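Alpha-L-rhamnosidase (Aspergillus terreus, PDB 6GSZ) probably hydrolyses terminal non-reducing alpha-L-rhamnose residues in alpha-L-rhamnosides, and binds calcium. Local coordinates at residues P462-R467 against G754-F759; H112-I117 against L230-V235; I788-V793 against F830-E835. One frame throughout, in Å; residues are numbered along the deposited sequence. Where two conformers were deposited one is given.

The three contacts lie in three different parts of one chain and do not touch. Interaction 1 joins two loops at the pocket that holds a bound glucose. Interaction 2 lies in the N-terminal part of the enzyme, where a loop and short strand run beside strand 228-237. Interaction 3 joins two sheets in the C-terminal domain, and a calcium ion is bound on its outer side. The centre of interaction 1 is 39 Å from that of interaction 2 and also 39 Å from that of interaction 3. Interactions 2 and 3 are on opposite sides of the chain's centre, 55 Å apart between their own centres. Interaction 1 alone contributes residues to the glucose pocket.

Interaction 1: residues P462-R467 against G754-F759; sequences PQRDER and GQMTSF. With BGC (beta-D-glucopyranose), chain B.
R464 and S758 form the nearest CA pair across the contact, with R464 CA 7.7 Å from S758 CA. Segments 462-467 and 754-759 are both irregular loops, and side chains span the gap between them. They belong to the six-hairpin glycosidase domain, an (alpha/alpha)6 barrel in this family, and both help to line the pocket that holds the glucose.

R464 carries most of the contact. Its chain runs extended from CG to NE and brings the guanidinium to loop 754-759. R464 NH2 lies 3.6 Å from M756 CG, and the two side chains cross obliquely. R464 NH1 also comes near S758 CB. A water bridges the loops: it accepts from R464 NH1 at 3.2 Å and from the backbone N of T757. NH1 also forms a salt bridge with E740, another residue of the pocket. Within its own loop, R464 NE makes a salt bridge to E466 OE1 at 3.0 Å, meeting that oxygen on its anti side. Two acidic side chains thus help to fix the guanidinium. R371 reaches the same E466 oxygen.

Q463 makes the second link. Its chain bends at chi2 (-65°), which places CD. The amide then has two jobs. Q463 OE1 accepts from R464 N at 2.8 Å, in the carbonyl plane and on a lone pair. Q463 NE2 gives a weak hydrogen bond to S758 OG at 2.9 Å, with an N-H...O angle of 140°. S758 OG is also hydrogen-bonded to H761 ND1, and H761 NE2 bonds the glucose. S758 therefore acts as a second-shell residue behind H761.

The sugar itself meets both loops. M756 SD comes within 3.7 Å of glucose O6. Glucose O1 lies at the edge of the R464 guanidinium, near its plane, 3.1 Å from R464 NH2.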
ATOM      1  N   PRO A 462      -9.292  -2.270   7.292  1.00 11.09           N
ATOM      2  CA  PRO A 462      -9.016  -3.698   7.226  1.00 11.20           C
ATOM      3  C   PRO A 462      -9.920  -4.597   8.061  1.00 11.02           C
ATOM      4  O   PRO A 462      -9.667  -5.779   8.056  1.00 12.64           O
ATOM      5  CB  PRO A 462      -7.617  -3.712   7.892  1.00 12.62           C
ATOM      6  CG  PRO A 462      -7.739  -2.699   9.011  1.00 12.89           C
ATOM      7  CD  PRO A 462      -8.714  -1.656   8.496  1.00 12.54           C
ATOM      8  N   GLN A 463     -10.936  -4.048   8.708  1.00 11.37           N
ATOM      9  CA  GLN A 463     -11.648  -4.822   9.761  1.00 11.57           C
ATOM     10  C   GLN A 463     -13.115  -5.087   9.437  1.00 11.36           C
ATOM     11  O   GLN A 463     -13.551  -6.226   9.657  1.00 12.70           O
ATOM     12  CB  GLN A 463     -11.446  -4.133  11.116  1.00 12.83           C
ATOM     13  CG  GLN A 463     -12.314  -2.915  11.412  1.00 13.23           C
ATOM     14  CD  GLN A 463     -12.060  -1.724  10.522  1.00 12.99           C
ATOM     15  OE1 GLN A 463     -12.522  -1.679   9.387  1.00 14.59           O
ATOM     16  NE2 GLN A 463     -11.335  -0.728  11.021  1.00 13.29           N
ATOM     17  N   ARG A 464     -13.868  -4.108   8.978  1.00 11.85           N
ATOM     18  CA  ARG A 464     -15.290  -4.238   8.773  1.00 11.84           C
ATOM     19  C   ARG A 464     -15.571  -4.814   7.377  1.00 11.72           C
ATOM     20  O   ARG A 464     -14.689  -5.300   6.684  1.00 11.31           O
ATOM     21  CB  ARG A 464     -16.012  -2.910   9.038  1.00 12.28           C
ATOM     22  CG  ARG A 464     -15.748  -1.807   8.018  1.00 12.23           C
ATOM     23  CD  ARG A 464     -16.354  -0.500   8.478  1.00 13.14           C
ATOM     24  NE  ARG A 464     -16.127   0.576   7.536  1.00 12.66           N
ATOM     25  CZ  ARG A 464     -15.908   1.850   7.860  1.00 11.80           C
ATOM     26  NH1 ARG A 464     -16.068   2.227   9.118  1.00 13.48           N
ATOM     27  NH2 ARG A 464     -15.526   2.706   6.910  1.00 13.27           N
ATOM     28  N   ASP A 465     -16.857  -4.792   7.020  1.00 11.52           N
ATOM     29  CA  ASP A 465     -17.363  -5.298   5.745  1.00 11.59           C
ATOM     30  C   ASP A 465     -17.150  -4.280   4.632  1.00 11.87           C
ATOM     31  O   ASP A 465     -18.063  -3.847   4.017  1.00 11.70           O
ATOM     32  CB  ASP A 465     -18.830  -5.700   5.875  1.00 12.76           C
ATOM     33  CG  ASP A 465     -19.757  -4.602   6.364  1.00 14.59           C
ATOM     34  OD1 ASP A 465     -19.242  -3.532   6.788  1.00 13.34           O
ATOM     35  OD2 ASP A 465     -20.958  -4.799   6.319  1.00 13.34           O
ATOM     36  N   GLU A 466     -15.898  -3.907   4.445  1.00 10.54           N
ATOM     37  CA  GLU A 466     -15.530  -2.901   3.426  1.00 11.29           C
ATOM     38  C   GLU A 466     -14.173  -3.321   2.865  1.00 10.57           C
ATOM     39  O   GLU A 466     -14.110  -4.215   2.080  1.00 11.15           O
ATOM     40  CB  GLU A 466     -15.647  -1.493   4.035  1.00 10.91           C
ATOM     41  CG  GLU A 466     -15.643  -0.371   3.010  1.00 12.58           C
ATOM     42  CD  GLU A 466     -16.309   0.906   3.472  1.00 13.27           C
ATOM     43  OE1 GLU A 466     -16.680   0.985   4.648  1.00 13.10           O
ATOM     44  OE2 GLU A 466     -16.465   1.812   2.651  1.00 12.83           O
ATOM     45  N   ARG A 467     -13.090  -2.614   3.227  1.00  9.51           N
ATOM     46  CA  ARG A 467     -11.722  -2.992   2.794  1.00 11.07           C
ATOM     47  C   ARG A 467     -11.644  -2.842   1.278  1.00  9.61           C
ATOM     48  O   ARG A 467     -11.148  -3.714   0.586  1.00 10.61           O
ATOM     49  CB  ARG A 467     -11.293  -4.374   3.317  1.00 11.54           C
ATOM     50  CG  ARG A 467     -11.840  -4.788   4.678  1.00 11.75           C
ATOM     51  CD  ARG A 467     -11.352  -6.144   5.087  1.00 12.03           C
ATOM     52  NE  ARG A 467     -12.111  -6.649   6.199  1.00 11.28           N
ATOM     53  CZ  ARG A 467     -11.843  -7.806   6.789  1.00 11.65           C
ATOM     54  NH1 ARG A 467     -10.808  -8.516   6.403  1.00 10.94           N
ATOM     55  NH2 ARG A 467     -12.606  -8.263   7.778  1.00 12.11           N
ATOM     56  N   GLY A 754     -22.018   6.646  15.118  1.00 20.08           N
ATOM     57  CA  GLY A 754     -22.141   6.459  13.702  1.00 19.47           C
ATOM     58  C   GLY A 754     -21.929   5.005  13.315  1.00 17.55           C
ATOM     59  O   GLY A 754     -21.024   4.357  13.794  1.00 18.80           O
ATOM     60  N   GLN A 755     -22.748   4.545  12.363  1.00 18.15           N
ATOM     61  CA  GLN A 755     -22.697   3.178  11.910  1.00 17.58           C
ATOM     62  C   GLN A 755     -21.358   2.927  11.203  1.00 15.78           C
ATOM     63  O   GLN A 755     -20.831   1.794  11.190  1.00 17.54           O
ATOM     64  CB  GLN A 755     -23.857   2.870  10.947  1.00 19.18           C
ATOM     65  N   MET A 756     -20.823   3.982  10.583  1.00 16.43           N
ATOM     66  CA  MET A 756     -19.522   3.957   9.897  1.00 16.20           C
ATOM     67  C   MET A 756     -18.472   4.494  10.876  1.00 15.10           C
ATOM     68  O   MET A 756     -18.319   5.713  11.011  1.00 16.19           O
ATOM     69  CB  MET A 756     -19.570   4.812   8.636  1.00 15.68           C
ATOM     70  CG  MET A 756     -18.328   4.803   7.804  1.00 15.13           C
ATOM     71  SD  MET A 756     -18.262   6.183   6.648  1.00 17.56           S
ATOM     72  CE  MET A 756     -17.746   7.499   7.737  1.00 17.29           C
ATOM     73  N   THR A 757     -17.785   3.587  11.577  1.00 14.07           N
ATOM     74  CA  THR A 757     -16.725   3.948  12.520  1.00 15.14           C
ATOM     75  C   THR A 757     -15.627   2.891  12.515  1.00 14.34           C
ATOM     76  O   THR A 757     -15.898   1.731  12.856  1.00 17.64           O
ATOM     77  CB  THR A 757     -17.265   4.140  13.938  1.00 15.54           C
ATOM     78  OG1 THR A 757     -18.239   5.191  13.925  1.00 16.99           O
ATOM     79  CG2 THR A 757     -16.187   4.479  14.934  1.00 16.55           C
ATOM     80  N   SER A 758     -14.415   3.278  12.137  1.00 14.92           N
ATOM     81  CA  SER A 758     -13.257   2.417  12.086  1.00 13.81           C
ATOM     82  C   SER A 758     -12.131   3.021  12.939  1.00 12.42           C
ATOM     83  O   SER A 758     -11.950   4.259  12.999  1.00 14.52           O
ATOM     84  CB  SER A 758     -12.823   2.215  10.646  1.00 13.93           C
ATOM     85  OG  SER A 758     -11.420   2.145  10.504  1.00 12.49           O
ATOM     86  N   PHE A 759     -11.301   2.149  13.526  1.00 13.16           N
ATOM     87  CA  PHE A 759     -10.127   2.555  14.273  1.00 13.34           C
ATOM     88  C   PHE A 759      -8.834   2.302  13.470  1.00 11.70           C
ATOM     89  O   PHE A 759      -7.746   2.237  14.073  1.00 13.91           O
ATOM     90  CB  PHE A 759     -10.067   1.877  15.654  1.00 13.20           C
ATOM     91  CG  PHE A 759     -11.192   2.324  16.538  1.00 13.34           C
ATOM     92  CD1 PHE A 759     -11.023   3.437  17.330  1.00 14.91           C
ATOM     93  CD2 PHE A 759     -12.423   1.675  16.551  1.00 14.74           C
ATOM     94  CE1 PHE A 759     -12.061   3.885  18.135  1.00 16.52           C
ATOM     95  CE2 PHE A 759     -13.448   2.125  17.358  1.00 16.60           C
ATOM     96  CZ  PHE A 759     -13.270   3.228  18.145  1.00 16.93           C
TER
HETATM   97  C2  BGC B 968     -13.731   5.792   2.913  0.70 21.40           C
HETATM   98  C3  BGC B 968     -14.226   7.074   2.306  0.70 25.42           C
HETATM   99  C4  BGC B 968     -15.612   7.064   1.699  0.70 26.12           C
HETATM  100  C5  BGC B 968     -16.455   6.464   2.716  0.70 22.33           C
HETATM  101  C6  BGC B 968     -17.854   6.499   2.134  0.70 25.89           C
HETATM  102  C1  BGC B 968     -14.800   5.206   3.818  0.70 26.18           C
HETATM  103  O1  BGC B 968     -14.261   4.077   4.477  0.70 14.80           O
HETATM  104  O2  BGC B 968     -12.759   6.058   3.897  0.70 29.23           O
HETATM  105  O3  BGC B 968     -13.467   7.319   1.246  0.70 14.73           O
HETATM  106  O4  BGC B 968     -16.147   8.329   1.246  0.70 25.27           O
HETATM  107  O5  BGC B 968     -16.063   5.123   3.155  0.70 37.28           O
HETATM  108  O6  BGC B 968     -18.723   5.789   3.023  0.70 26.27           O
HETATM  109  O   HOH W   1     -18.318   0.801  10.820  1.00 15.53           O

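Interaction 2: residues H112-I117 against L230-V235; sequences HDAVVI and LSLLVV
L230 CD1 lies against the backbone of segment 112-117, 3.5 Å from V115 C. This is the tight part of the contact. The L230 chi2 torsion (64°) places CD1 at the V115 carbonyl. L230 CD1 also meets A114 CB at 3.9 Å. A114 CB also sits 3.4 Å from S231 O and touches L232 CB. V116 and L230 cross at about a right angle, with V116 CG2 4.1 Å from L230 CB. The contact between the two segments is apolar, and A114, V116, L230 and L232 are all buried.

Packing is looser at the H112 end. There H112 CB only just reaches L232 CD2, at 4.5 Å. H112 is exposed, and its ring stacks on that of Y244 instead. V115 points away from strand 228-237.

The touching parts, 112-116 and 230-232, run 154° apart. S247 links the segments: it pairs through its backbone with both V115 and S231, and its OG is hydrogen-bonded to both S231 N and V115 O. Strand 228-237 belongs to a five-stranded sheet. L233 touches F138 and I117 touches F134, both on strand 132-140 of another sheet. This is consistent with the galactose-binding-like beta-sandwich of this domain.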
ATOM      1  N   HIS A 112       1.339 -23.369 -22.448  1.00 16.86           N
ATOM      2  CA  HIS A 112       1.297 -24.719 -22.973  1.00 20.03           C
ATOM      3  C   HIS A 112      -0.143 -25.226 -22.815  1.00 19.24           C
ATOM      4  O   HIS A 112      -1.124 -24.531 -23.162  1.00 22.19           O
ATOM      5  CB  HIS A 112       2.459 -25.517 -22.342  1.00 21.35           C
ATOM      6  CG  HIS A 112       3.786 -25.139 -22.937  1.00 27.30           C
ATOM      7  ND1 HIS A 112       4.468 -25.964 -23.810  1.00 31.65           N
ATOM      8  CD2 HIS A 112       4.568 -24.034 -22.795  1.00 30.56           C
ATOM      9  CE1 HIS A 112       5.588 -25.370 -24.205  1.00 30.21           C
ATOM     10  NE2 HIS A 112       5.671 -24.173 -23.609  1.00 31.55           N
ATOM     11  N   ASP A 113      -0.337 -26.394 -22.274  1.00 20.86           N
ATOM     12  CA  ASP A 113      -1.738 -26.893 -22.292  0.50 21.79           C
ATOM     13  C   ASP A 113      -2.439 -26.625 -20.951  1.00 19.08           C
ATOM     14  O   ASP A 113      -3.469 -27.184 -20.661  1.00 18.72           O
ATOM     15  CB  ASP A 113      -1.831 -28.364 -22.719  0.50 24.44           C
ATOM     16  CG  ASP A 113      -0.874 -29.316 -22.022  0.50 28.46           C
ATOM     17  OD1 ASP A 113       0.166 -28.838 -21.519  0.50 29.13           O
ATOM     18  OD2 ASP A 113      -1.168 -30.548 -22.011  0.50 28.47           O
ATOM     19  N   ALA A 114      -1.900 -25.745 -20.129  1.00 15.03           N
ATOM     20  CA  ALA A 114      -2.517 -25.459 -18.826  1.00 13.47           C
ATOM     21  C   ALA A 114      -3.835 -24.730 -19.048  1.00 13.63           C
ATOM     22  O   ALA A 114      -3.919 -23.782 -19.849  1.00 15.30           O
ATOM     23  CB  ALA A 114      -1.604 -24.686 -17.945  1.00 15.05           C
ATOM     24  N   VAL A 115      -4.868 -25.219 -18.357  1.00 13.13           N
ATOM     25  CA  VAL A 115      -6.195 -24.602 -18.385  1.00 12.49           C
ATOM     26  C   VAL A 115      -6.705 -24.424 -16.948  1.00 11.11           C
ATOM     27  O   VAL A 115      -6.215 -25.033 -15.981  1.00 12.01           O
ATOM     28  CB  VAL A 115      -7.201 -25.421 -19.209  1.00 13.73           C
ATOM     29  CG1 VAL A 115      -6.737 -25.558 -20.651  1.00 15.92           C
ATOM     30  CG2 VAL A 115      -7.499 -26.772 -18.585  1.00 15.49           C
ATOM     31  N   VAL A 116      -7.672 -23.525 -16.805  1.00 12.11           N
ATOM     32  CA  VAL A 116      -8.308 -23.354 -15.510  1.00 12.05           C
ATOM     33  C   VAL A 116      -9.163 -24.593 -15.230  1.00 11.42           C
ATOM     34  O   VAL A 116      -9.989 -24.941 -16.083  1.00 11.98           O
ATOM     35  CB  VAL A 116      -9.154 -22.072 -15.428  1.00 12.89           C
ATOM     36  CG1 VAL A 116      -9.874 -21.961 -14.095  1.00 13.45           C
ATOM     37  CG2 VAL A 116      -8.321 -20.831 -15.693  1.00 13.38           C
ATOM     38  N   ILE A 117      -8.974 -25.186 -14.042  1.00 10.27           N
ATOM     39  CA  ILE A 117      -9.790 -26.318 -13.674  1.00 11.03           C
ATOM     40  C   ILE A 117     -10.610 -26.002 -12.432  1.00 11.15           C
ATOM     41  O   ILE A 117     -10.254 -25.187 -11.594  1.00 11.64           O
ATOM     42  CB  ILE A 117      -8.948 -27.573 -13.479  1.00 12.18           C
ATOM     43  CG1 ILE A 117      -7.944 -27.415 -12.340  1.00 11.68           C
ATOM     44  CG2 ILE A 117      -8.317 -27.974 -14.802  1.00 13.46           C
ATOM     45  CD1 ILE A 117      -7.201 -28.693 -12.013  1.00 12.34           C
ATOM     46  N   LEU A 230      -5.350 -22.373 -12.035  1.00  9.96           N
ATOM     47  CA  LEU A 230      -4.498 -22.467 -13.224  1.00 11.03           C
ATOM     48  C   LEU A 230      -3.067 -22.691 -12.739  1.00 11.12           C
ATOM     49  O   LEU A 230      -2.549 -21.862 -11.953  1.00 11.49           O
ATOM     50  CB  LEU A 230      -4.589 -21.161 -14.016  1.00 10.78           C
ATOM     51  CG  LEU A 230      -3.702 -21.100 -15.279  1.00 11.93           C
ATOM     52  CD1 LEU A 230      -4.148 -22.152 -16.313  1.00 12.53           C
ATOM     53  CD2 LEU A 230      -3.714 -19.700 -15.883  1.00 12.64           C
ATOM     54  N   SER A 231      -2.381 -23.699 -13.282  1.00 10.97           N
ATOM     55  CA  SER A 231      -1.054 -24.090 -12.788  0.50 11.18           C
ATOM     56  C   SER A 231      -0.238 -24.659 -13.955  1.00 12.31           C
ATOM     57  O   SER A 231      -0.761 -25.471 -14.699  1.00 14.00           O
ATOM     58  CB  SER A 231      -1.206 -25.083 -11.649  0.50 12.93           C
ATOM     59  OG  SER A 231       0.035 -25.468 -11.062  0.50 14.29           O
ATOM     60  N   LEU A 232       1.032 -24.300 -14.049  1.00 11.42           N
ATOM     61  CA  LEU A 232       1.953 -24.972 -14.935  1.00 10.82           C
ATOM     62  C   LEU A 232       3.268 -25.169 -14.185  1.00 11.42           C
ATOM     63  O   LEU A 232       3.890 -24.172 -13.761  1.00 11.72           O
ATOM     64  CB  LEU A 232       2.179 -24.154 -16.212  1.00 10.54           C
ATOM     65  CG  LEU A 232       3.116 -24.811 -17.235  1.00 11.74           C
ATOM     66  CD1 LEU A 232       2.483 -26.101 -17.766  1.00 13.48           C
ATOM     67  CD2 LEU A 232       3.503 -23.812 -18.342  1.00 13.52           C
ATOM     68  N   LEU A 233       3.711 -26.416 -14.066  1.00 12.71           N
ATOM     69  CA  LEU A 233       5.024 -26.773 -13.555  0.50 12.66           C
ATOM     70  C   LEU A 233       5.925 -27.067 -14.753  1.00 13.90           C
ATOM     71  O   LEU A 233       5.557 -27.831 -15.631  1.00 15.88           O
ATOM     72  CB  LEU A 233       4.924 -28.003 -12.655  0.50 16.92           C
ATOM     73  CG  LEU A 233       6.241 -28.419 -12.008  0.50 21.62           C
ATOM     74  CD1 LEU A 233       6.591 -27.487 -10.879  0.50 24.30           C
ATOM     75  CD2 LEU A 233       6.160 -29.846 -11.501  0.50 23.30           C
ATOM     76  N   VAL A 234       7.064 -26.371 -14.830  1.00 13.44           N
ATOM     77  CA  VAL A 234       8.020 -26.550 -15.909  1.00 14.63           C
ATOM     78  C   VAL A 234       9.329 -27.030 -15.279  1.00 14.48           C
ATOM     79  O   VAL A 234       9.932 -26.296 -14.467  1.00 15.60           O
ATOM     80  CB  VAL A 234       8.232 -25.242 -16.689  1.00 14.69           C
ATOM     81  CG1 VAL A 234       9.148 -25.498 -17.875  1.00 17.36           C
ATOM     82  CG2 VAL A 234       6.926 -24.639 -17.173  1.00 14.37           C
ATOM     83  N   VAL A 235       9.804 -28.203 -15.683  1.00 15.62           N
ATOM     84  CA  VAL A 235      11.052 -28.756 -15.202  1.00 15.04           C
ATOM     85  C   VAL A 235      12.053 -28.743 -16.362  1.00 17.13           C
ATOM     86  O   VAL A 235      11.735 -29.190 -17.460  1.00 18.50           O
ATOM     87  CB  VAL A 235      10.858 -30.203 -14.680  1.00 15.04           C
ATOM     88  CG1 VAL A 235      12.160 -30.771 -14.155  1.00 17.70           C
ATOM     89  CG2 VAL A 235       9.763 -30.298 -13.629  1.00 16.51           C
TER

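Interaction 3: residues I788-V793 against F830-E835; sequences INIEVV and FHLVAE. With CA (calcium ion), chain M.
V792 and F830 meet obliquely at one end of a row of apolar side chains. V792 CG1 is anti to the backbone N (chi1 169°), and it approaches the outer part of the phenyl ring, 4.0 Å from F830 CZ. It is equally close to F830 CE1. The other branch, V792 CG2, faces L832 CD1 at 4.4 Å.

L832 stands between I790 and V792. Its CD1 serves V792, while L832 CD2 meets I790 CG2 at 4.5 Å. I790 also divides its branches. CG2 goes to L832, and I790 CD1 lies 4.1 Å from A834 CB. Residues I790 and V792 thus face F830, L832 and A834, with every second residue pointing inward. All five are buried. The backbones stay well apart, with I790 CA 7.9 Å from A834 CA, so the contact is made by side chains alone.

The residues between point the other way. E791 turns outward and binds a calcium ion through both carboxylate oxygens, with OE1 and OE2 each 2.4 Å from the metal. Five waters complete the ligands seen. N789 ND2 donates to E791 OE1 at 2.9 Å, in the amide plane and on the anti lone pair. This bond helps to fix the rotation of the carboxylate.

The contact is part of the apolar interior of a beta-sandwich, formed by the sheets that contain 787-790 and 828-836. Strand 787-790 pairs with 778-780 and 841-845. Strand 828-836 lies between 810-819 and 859-868, whose W816, L818 and V868 add to the same core. Helix 712-719 meets the V793 end, where Y716 OH is hydrogen-bonded to V793 O.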
ATOM      1  N   ILE A 788      17.526  17.127  -3.231  1.00 13.15           N
ATOM      2  CA  ILE A 788      16.851  17.043  -1.968  1.00 13.81           C
ATOM      3  C   ILE A 788      16.776  18.428  -1.326  1.00 13.99           C
ATOM      4  O   ILE A 788      17.786  19.154  -1.318  1.00 16.21           O
ATOM      5  CB  ILE A 788      17.573  16.045  -1.044  1.00 13.85           C
ATOM      6  CG1 ILE A 788      17.779  14.723  -1.784  1.00 15.29           C
ATOM      7  CG2 ILE A 788      16.832  15.877   0.274  1.00 15.78           C
ATOM      8  CD1 ILE A 788      18.547  13.681  -1.012  1.00 17.58           C
ATOM      9  N   ASN A 789      15.631  18.798  -0.752  1.00 13.71           N
ATOM     10  CA  ASN A 789      15.549  20.023   0.094  0.60 14.48           C
ATOM     11  C   ASN A 789      15.620  19.546   1.548  1.00 14.51           C
ATOM     12  O   ASN A 789      14.962  18.550   1.909  1.00 15.48           O
ATOM     13  CB  ASN A 789      14.322  20.872  -0.295  0.60 17.02           C
ATOM     14  CG  ASN A 789      14.314  22.298   0.236  0.60 18.49           C
ATOM     15  OD1 ASN A 789      15.109  23.152  -0.206  0.60 23.16           O
ATOM     16  ND2 ASN A 789      13.374  22.605   1.137  0.60 20.58           N
ATOM     17  N   ILE A 790      16.449  20.227   2.338  1.00 13.63           N
ATOM     18  CA  ILE A 790      16.635  19.935   3.736  1.00 14.34           C
ATOM     19  C   ILE A 790      16.344  21.208   4.517  1.00 14.42           C
ATOM     20  O   ILE A 790      17.233  22.098   4.613  1.00 14.83           O
ATOM     21  CB  ILE A 790      18.020  19.354   4.053  1.00 14.75           C
ATOM     22  CG1 ILE A 790      18.279  18.137   3.166  1.00 15.57           C
ATOM     23  CG2 ILE A 790      18.086  19.019   5.531  1.00 16.63           C
ATOM     24  CD1 ILE A 790      19.562  17.407   3.433  1.00 17.57           C
ATOM     25  N   GLU A 791      15.106  21.346   4.979  1.00 14.38           N
ATOM     26  CA  GLU A 791      14.582  22.608   5.518  1.00 14.25           C
ATOM     27  C   GLU A 791      13.815  22.267   6.804  1.00 15.16           C
ATOM     28  O   GLU A 791      12.594  22.253   6.821  1.00 15.32           O
ATOM     29  CB  GLU A 791      13.745  23.335   4.440  1.00 16.43           C
ATOM     30  CG  GLU A 791      13.196  24.712   4.826  1.00 18.65           C
ATOM     31  CD  GLU A 791      12.487  25.471   3.699  1.00 25.23           C
ATOM     32  OE1 GLU A 791      12.468  25.000   2.559  1.00 32.90           O
ATOM     33  OE2 GLU A 791      11.900  26.527   3.930  1.00 33.16           O
ATOM     34  N   VAL A 792      14.579  21.986   7.871  1.00 13.42           N
ATOM     35  CA  VAL A 792      14.039  21.735   9.166  1.00 14.85           C
ATOM     36  C   VAL A 792      13.454  23.018   9.757  1.00 15.11           C
ATOM     37  O   VAL A 792      14.141  24.043   9.790  1.00 16.50           O
ATOM     38  CB  VAL A 792      15.090  21.164  10.129  1.00 16.48           C
ATOM     39  CG1 VAL A 792      14.554  21.155  11.563  1.00 17.79           C
ATOM     40  CG2 VAL A 792      15.587  19.809   9.667  1.00 17.46           C
ATOM     41  N   VAL A 793      12.223  22.966  10.252  1.00 15.20           N
ATOM     42  CA  VAL A 793      11.592  24.079  10.952  1.00 15.22           C
ATOM     43  C   VAL A 793      11.304  23.651  12.383  1.00 17.05           C
ATOM     44  O   VAL A 793      10.284  23.015  12.643  1.00 17.66           O
ATOM     45  CB  VAL A 793      10.330  24.591  10.234  1.00 17.65           C
ATOM     46  CG1 VAL A 793       9.776  25.838  10.918  1.00 21.62           C
ATOM     47  CG2 VAL A 793      10.593  24.882   8.763  1.00 19.97           C
ATOM     48  N   PHE A 830      21.127  25.811  17.371  1.00 21.38           N
ATOM     49  CA  PHE A 830      20.557  24.751  16.544  1.00 18.78           C
ATOM     50  C   PHE A 830      21.711  23.929  15.969  1.00 20.09           C
ATOM     51  O   PHE A 830      22.658  24.472  15.427  1.00 23.72           O
ATOM     52  CB  PHE A 830      19.711  25.364  15.424  1.00 20.91           C
ATOM     53  CG  PHE A 830      19.184  24.378  14.413  1.00 20.07           C
ATOM     54  CD1 PHE A 830      18.068  23.599  14.698  1.00 19.59           C
ATOM     55  CD2 PHE A 830      19.802  24.219  13.188  1.00 20.88           C
ATOM     56  CE1 PHE A 830      17.571  22.699  13.770  1.00 20.76           C
ATOM     57  CE2 PHE A 830      19.289  23.334  12.260  1.00 20.82           C
ATOM     58  CZ  PHE A 830      18.185  22.562  12.554  1.00 20.46           C
ATOM     59  N   HIS A 831      21.588  22.619  16.060  1.00 17.09           N
ATOM     60  CA  HIS A 831      22.605  21.696  15.578  1.00 17.24           C
ATOM     61  C   HIS A 831      21.934  20.716  14.628  1.00 16.14           C
ATOM     62  O   HIS A 831      20.881  20.161  14.981  1.00 16.65           O
ATOM     63  CB  HIS A 831      23.225  20.933  16.752  1.00 17.38           C
ATOM     64  CG  HIS A 831      23.616  21.832  17.871  1.00 19.26           C
ATOM     65  ND1 HIS A 831      24.808  22.547  17.904  1.00 22.86           N
ATOM     66  CD2 HIS A 831      22.940  22.154  18.994  1.00 23.07           C
ATOM     67  CE1 HIS A 831      24.853  23.240  19.034  1.00 27.48           C
ATOM     68  NE2 HIS A 831      23.709  23.044  19.703  1.00 25.47           N
ATOM     69  N   LEU A 832      22.554  20.485  13.470  1.00 14.92           N
ATOM     70  CA  LEU A 832      21.997  19.575  12.463  1.00 14.94           C
ATOM     71  C   LEU A 832      23.107  18.725  11.857  1.00 15.78           C
ATOM     72  O   LEU A 832      24.131  19.237  11.386  1.00 16.92           O
ATOM     73  CB  LEU A 832      21.324  20.418  11.371  1.00 16.76           C
ATOM     74  CG  LEU A 832      20.905  19.684  10.103  1.00 15.71           C
ATOM     75  CD1 LEU A 832      19.772  18.701  10.375  1.00 17.54           C
ATOM     76  CD2 LEU A 832      20.456  20.640   8.991  1.00 18.02           C
ATOM     77  N   VAL A 833      22.850  17.419  11.780  1.00 16.17           N
ATOM     78  CA  VAL A 833      23.627  16.499  10.986  1.00 16.59           C
ATOM     79  C   VAL A 833      22.748  16.017   9.839  1.00 15.44           C
ATOM     80  O   VAL A 833      21.678  15.429  10.087  1.00 16.34           O
ATOM     81  CB  VAL A 833      24.125  15.319  11.832  1.00 17.81           C
ATOM     82  CG1 VAL A 833      24.900  14.302  10.997  1.00 20.83           C
ATOM     83  CG2 VAL A 833      24.984  15.810  12.990  1.00 20.27           C
ATOM     84  N   ALA A 834      23.186  16.278   8.604  1.00 16.33           N
ATOM     85  CA  ALA A 834      22.432  15.950   7.407  1.00 15.98           C
ATOM     86  C   ALA A 834      23.266  14.978   6.576  1.00 17.42           C
ATOM     87  O   ALA A 834      24.417  15.241   6.287  1.00 20.28           O
ATOM     88  CB  ALA A 834      22.137  17.191   6.615  1.00 18.45           C
ATOM     89  N   GLU A 835      22.667  13.838   6.255  1.00 14.56           N
ATOM     90  CA  GLU A 835      23.277  12.829   5.403  1.00 14.67           C
ATOM     91  C   GLU A 835      22.648  12.911   4.017  1.00 13.91           C
ATOM     92  O   GLU A 835      21.419  12.892   3.910  1.00 14.79           O
ATOM     93  CB  GLU A 835      22.994  11.472   6.017  1.00 19.06           C
ATOM     94  CG  GLU A 835      23.569  10.297   5.313  1.00 23.25           C
ATOM     95  CD  GLU A 835      23.182   8.980   5.996  1.00 28.07           C
ATOM     96  OE1 GLU A 835      22.264   8.984   6.919  1.00 25.95           O
ATOM     97  OE2 GLU A 835      23.788   7.956   5.624  1.00 31.22           O
TER
HETATM   98 CA    CA M 931      10.784  26.487   1.775  1.00 40.81          CA
HETATM   99  O   HOH W   2      10.047  24.111   0.748  1.00 58.06           O
HETATM  100  O   HOH W   3      12.078  25.214  -0.129  1.00 72.26           O
HETATM  101  O   HOH W   4      13.059  27.469   0.824  1.00 50.27           O
HETATM  102  O   HOH W   5      11.226  28.649   2.542  0.50 36.49           O
HETATM  103  O   HOH W   6       9.030  27.950   2.347  1.00 60.06           O